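Local structure of O-ureido-L-serine synthase (Streptomyces lavendulae, 3X44) at residues H171-F176 and R197-E202. The protein catalyses the addition of hydroxyurea to O-acetyl-L-serine, a pyridoxal-phosphate-dependent step that supplies O-ureido-L-serine for biosynthesis of the antibiotic D-cycloserine. The protein carries 1 engineered substitution. Residues are numbered along the deposited sequence; the frame is centred on the assembly and turned at random.
With PUS ((E)-O-(carbamoylamino)-N-({3-hydroxy-2-methyl-5-[(phosphonooxy)methyl]pyridin-4-yl}methylidene)-L-serine), chain C.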
ATOM      1  N   HIS A 171     -14.563  19.262  -8.794  1.00 20.92           N
ATOM      2  CA  HIS A 171     -14.480  20.197  -7.669  1.00 17.72           C
ATOM      3  C   HIS A 171     -13.748  19.615  -6.473  1.00 17.12           C
ATOM      4  O   HIS A 171     -13.901  18.436  -6.161  1.00 17.05           O
ATOM      5  CB  HIS A 171     -15.871  20.602  -7.187  1.00 19.27           C
ATOM      6  CG  HIS A 171     -16.839  20.892  -8.286  1.00 26.39           C
ATOM      7  ND1 HIS A 171     -17.125  22.174  -8.703  1.00 27.27           N
ATOM      8  CD2 HIS A 171     -17.603  20.068  -9.041  1.00 24.44           C
ATOM      9  CE1 HIS A 171     -18.023  22.126  -9.672  1.00 29.77           C
ATOM     10  NE2 HIS A 171     -18.329  20.860  -9.895  1.00 30.00           N
ATOM     11  N   PHE A 172     -12.955  20.457  -5.816  1.00 16.63           N
ATOM     12  CA  PHE A 172     -12.222  20.080  -4.613  1.00 18.07           C
ATOM     13  C   PHE A 172     -12.808  20.968  -3.511  1.00 16.25           C
ATOM     14  O   PHE A 172     -12.753  22.195  -3.598  1.00 17.80           O
ATOM     15  CB  PHE A 172     -10.727  20.365  -4.769  1.00 20.20           C
ATOM     16  CG  PHE A 172      -9.939  20.167  -3.505  1.00 22.14           C
ATOM     17  CD1 PHE A 172      -9.816  18.900  -2.938  1.00 24.17           C
ATOM     18  CD2 PHE A 172      -9.338  21.245  -2.870  1.00 24.86           C
ATOM     19  CE1 PHE A 172      -9.108  18.709  -1.756  1.00 24.20           C
ATOM     20  CE2 PHE A 172      -8.627  21.067  -1.687  1.00 23.19           C
ATOM     21  CZ  PHE A 172      -8.511  19.795  -1.129  1.00 26.87           C
ATOM     22  N   VAL A 173     -13.359  20.361  -2.468  1.00 16.88           N
ATOM     23  CA  VAL A 173     -13.983  21.146  -1.408  1.00 14.91           C
ATOM     24  C   VAL A 173     -13.308  21.083  -0.053  1.00 15.40           C
ATOM     25  O   VAL A 173     -13.026  20.008   0.466  1.00 19.96           O
ATOM     26  CB  VAL A 173     -15.451  20.732  -1.227  1.00 15.63           C
ATOM     27  CG1 VAL A 173     -16.144  21.691  -0.285  1.00 18.47           C
ATOM     28  CG2 VAL A 173     -16.150  20.694  -2.583  1.00 13.51           C
ATOM     29  N   THR A 174     -13.071  22.247   0.534  1.00 17.55           N
ATOM     30  CA  THR A 174     -12.439  22.300   1.840  1.00 16.86           C
ATOM     31  C   THR A 174     -12.753  23.584   2.591  1.00 16.79           C
ATOM     32  O   THR A 174     -13.072  24.614   1.994  1.00 16.01           O
ATOM     33  CB  THR A 174     -10.899  22.200   1.721  1.00 17.76           C
ATOM     34  OG1 THR A 174     -10.307  22.332   3.023  1.00 16.74           O
ATOM     35  CG2 THR A 174     -10.368  23.311   0.822  1.00 16.24           C
ATOM     36  N   GLY A 175     -12.675  23.507   3.912  1.00 14.62           N
ATOM     37  CA  GLY A 175     -12.878  24.692   4.722  1.00 15.45           C
ATOM     38  C   GLY A 175     -11.459  25.102   5.075  1.00 16.54           C
ATOM     39  O   GLY A 175     -10.507  24.614   4.454  1.00 15.23           O
ATOM     40  N   PHE A 176     -11.288  25.983   6.051  1.00 17.58           N
ATOM     41  CA  PHE A 176      -9.943  26.369   6.434  1.00 18.20           C
ATOM     42  C   PHE A 176      -9.815  26.992   7.808  1.00 19.64           C
ATOM     43  O   PHE A 176     -10.723  27.660   8.297  1.00 18.46           O
ATOM     44  CB  PHE A 176      -9.333  27.302   5.380  1.00 20.42           C
ATOM     45  CG  PHE A 176      -9.989  28.648   5.290  1.00 17.88           C
ATOM     46  CD1 PHE A 176      -9.685  29.648   6.208  1.00 21.25           C
ATOM     47  CD2 PHE A 176     -10.877  28.935   4.254  1.00 21.09           C
ATOM     48  CE1 PHE A 176     -10.248  30.917   6.096  1.00 20.48           C
ATOM     49  CE2 PHE A 176     -11.451  30.206   4.129  1.00 20.17           C
ATOM     50  CZ  PHE A 176     -11.134  31.198   5.052  1.00 19.11           C
ATOM     51  N   ARG A 197     -12.278  22.968  -9.945  1.00 21.09           N
ATOM     52  CA  ARG A 197     -12.738  24.148  -9.221  1.00 21.70           C
ATOM     53  C   ARG A 197     -12.410  23.992  -7.746  1.00 20.13           C
ATOM     54  O   ARG A 197     -12.839  23.032  -7.102  1.00 19.89           O
ATOM     55  CB  ARG A 197     -14.253  24.342  -9.395  1.00 23.43           C
ATOM     56  CG  ARG A 197     -14.646  24.959 -10.738  1.00 26.65           C
ATOM     57  CD  ARG A 197     -16.001  25.661 -10.675  1.00 27.12           C
ATOM     58  NE  ARG A 197     -15.895  27.021 -10.154  1.00 26.72           N
ATOM     59  CZ  ARG A 197     -15.588  28.087 -10.888  1.00 25.30           C
ATOM     60  NH1 ARG A 197     -15.355  27.954 -12.186  1.00 24.11           N
ATOM     61  NH2 ARG A 197     -15.512  29.286 -10.323  1.00 21.82           N
ATOM     62  N   VAL A 198     -11.638  24.936  -7.219  1.00 19.18           N
ATOM     63  CA  VAL A 198     -11.251  24.915  -5.820  1.00 17.82           C
ATOM     64  C   VAL A 198     -12.274  25.706  -5.016  1.00 19.44           C
ATOM     65  O   VAL A 198     -12.360  26.930  -5.119  1.00 19.94           O
ATOM     66  CB  VAL A 198      -9.836  25.516  -5.615  1.00 19.13           C
ATOM     67  CG1 VAL A 198      -9.539  25.656  -4.129  1.00 17.75           C
ATOM     68  CG2 VAL A 198      -8.790  24.616  -6.276  1.00 19.21           C
ATOM     69  N   VAL A 199     -13.048  24.986  -4.211  1.00 17.90           N
ATOM     70  CA  VAL A 199     -14.101  25.579  -3.397  1.00 15.59           C
ATOM     71  C   VAL A 199     -13.721  25.676  -1.926  1.00 17.30           C
ATOM     72  O   VAL A 199     -13.531  24.659  -1.261  1.00 17.53           O
ATOM     73  CB  VAL A 199     -15.403  24.741  -3.515  1.00 15.49           C
ATOM     74  CG1 VAL A 199     -16.519  25.374  -2.705  1.00 13.60           C
ATOM     75  CG2 VAL A 199     -15.804  24.617  -4.985  1.00 15.02           C
ATOM     76  N   ALA A 200     -13.630  26.902  -1.418  1.00 19.92           N
ATOM     77  CA  ALA A 200     -13.287  27.123  -0.011  1.00 22.08           C
ATOM     78  C   ALA A 200     -14.485  27.718   0.714  1.00 22.90           C
ATOM     79  O   ALA A 200     -15.000  28.763   0.326  1.00 21.96           O
ATOM     80  CB  ALA A 200     -12.082  28.066   0.109  1.00 22.47           C
ATOM     81  N   LEU A 201     -14.938  27.046   1.763  1.00 20.71           N
ATOM     82  CA  LEU A 201     -16.081  27.546   2.507  1.00 22.97           C
ATOM     83  C   LEU A 201     -15.670  28.132   3.848  1.00 21.07           C
ATOM     84  O   LEU A 201     -14.594  27.834   4.367  1.00 21.40           O
ATOM     85  CB  LEU A 201     -17.101  26.421   2.726  1.00 23.43           C
ATOM     86  CG  LEU A 201     -16.597  25.189   3.480  1.00 26.28           C
ATOM     87  CD1 LEU A 201     -16.906  25.332   4.962  1.00 27.91           C
ATOM     88  CD2 LEU A 201     -17.261  23.942   2.916  1.00 26.90           C
ATOM     89  N   GLU A 202     -16.532  28.984   4.389  1.00 19.36           N
ATOM     90  CA  GLU A 202     -16.317  29.597   5.687  1.00 21.13           C
ATOM     91  C   GLU A 202     -17.639  29.427   6.429  1.00 24.33           C
ATOM     92  O   GLU A 202     -18.682  29.223   5.804  1.00 21.99           O
ATOM     93  CB  GLU A 202     -16.017  31.093   5.551  1.00 20.96           C
ATOM     94  CG  GLU A 202     -15.097  31.474   4.416  1.00 18.20           C
ATOM     95  CD  GLU A 202     -14.749  32.954   4.454  1.00 24.61           C
ATOM     96  OE1 GLU A 202     -13.927  33.347   5.311  1.00 23.43           O
ATOM     97  OE2 GLU A 202     -15.303  33.726   3.638  1.00 24.39           O
TER
HETATM   98  N   PUS C 400      -7.091  22.965  12.968  1.00 20.82           N
HETATM   99  CA  PUS C 400      -5.918  23.793  13.462  1.00 22.23           C
HETATM  100  CB  PUS C 400      -6.168  25.329  13.256  1.00 21.18           C
HETATM  101  OG  PUS C 400      -7.401  25.752  13.996  1.00 24.28           O
HETATM  102  ND  PUS C 400      -7.288  27.116  14.459  1.00 25.49           N
HETATM  103  CE  PUS C 400      -8.217  28.026  14.090  1.00 24.50           C
HETATM  104  NZ2 PUS C 400      -8.995  27.801  13.016  1.00 23.66           N
HETATM  105  OZ1 PUS C 400      -8.347  29.031  14.714  1.00 25.91           O
HETATM  106  C   PUS C 400      -5.703  23.501  14.963  1.00 22.51           C
HETATM  107  O   PUS C 400      -6.126  22.480  15.430  1.00 22.53           O
HETATM  108  OT  PUS C 400      -5.111  24.290  15.660  1.00 22.02           O
HETATM  109  C2  PUS C 400     -10.641  20.693  11.548  1.00 15.85           C
HETATM  110  C3  PUS C 400      -9.400  21.315  12.045  1.00 15.79           C
HETATM  111  C4  PUS C 400      -8.680  22.253  11.175  1.00 17.56           C
HETATM  112  C5  PUS C 400      -9.208  22.517   9.831  1.00 19.05           C
HETATM  113  C6  PUS C 400     -10.448  21.840   9.422  1.00 16.00           C
HETATM  114  C2A PUS C 400     -11.427  19.760  12.426  1.00 16.63           C
HETATM  115  C4A PUS C 400      -7.513  23.061  11.696  1.00 19.39           C
HETATM  116  C5A PUS C 400      -8.507  23.471   8.876  1.00 15.90           C
HETATM  117  N1  PUS C 400     -11.100  20.981  10.280  1.00 18.81           N
HETATM  118  O3  PUS C 400      -8.908  20.974  13.251  1.00 17.29           O
HETATM  119  O1P PUS C 400      -5.627  24.451   9.095  1.00 16.14           O
HETATM  120  O2P PUS C 400      -5.259  23.218   7.113  1.00 15.48           O
HETATM  121  O3P PUS C 400      -6.897  24.940   7.144  1.00 17.15           O
HETATM  122  O4P PUS C 400      -7.280  22.866   8.347  1.00 16.71           O
HETATM  123  P   PUS C 400      -6.265  23.877   7.926  1.00 17.48           P
HETATM  124  O   HOH W   1     -13.666  27.317   6.709  1.00 15.99           O
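Val199 N donates to Phe172 O at 2.9 Å, one of four backbone hydrogen bonds that pair two parallel strands. Phe172 N binds Arg197 O, Thr174 N binds Val199 O, and Leu201 N donates to Thr174 O over 3.1 Å from a position tilted out of the carbonyl plane. The buried, apolar part of the contact includes Val173, Val199 and Leu201, which pack on helix 264-278. There Val173 and Leu201 cross at about a right angle, CG1 of the valine 4.1 Å from CD2 of the leucine; Leu201 CG, set between its backbone N and carbonyl carbon (chi1 59°), lies beside Gly175 CA. Helix 180-192 covers the other face, touching Phe172, Val198 and Ala200. That helix links the strands in a beta-alpha-beta crossover, an element of the fold type II PLP enzymes, and the chain leaving the first strand leads to the phosphate of PUS, the aldimine of pyridoxal phosphate with the product. Here Thr174 OG1, anti to its backbone N, donates to Gly175 O at 2.7 Å. Farther on, Phe176 CA comes within 3.4 Å of the phosphate oxygen O3P of PUS. The strands have separated by this point, and a water bridges them, accepting from Phe176 N and donating to Leu201 O. The Phe176 ring still meets the second strand: its edge faces Ala200 CB, while CZ approaches Glu202 OE1 to 3.5 Å, ring and carboxylate planes 26° apart. Both carboxylate oxygens of Glu202 are held by backbone amides, those of Leu209 and Ala210. Solvent comes nearer at the opposite end, where partly exposed His171 and exposed Arg197 lie side by side. His171 ND1 rests 3.7 Å from Arg197 CB and, covered by the arginine's aliphatic part, has no hydrogen-bonding partner in the model. The arginine then bends at chi3, its NE forming a salt bridge with Asp238.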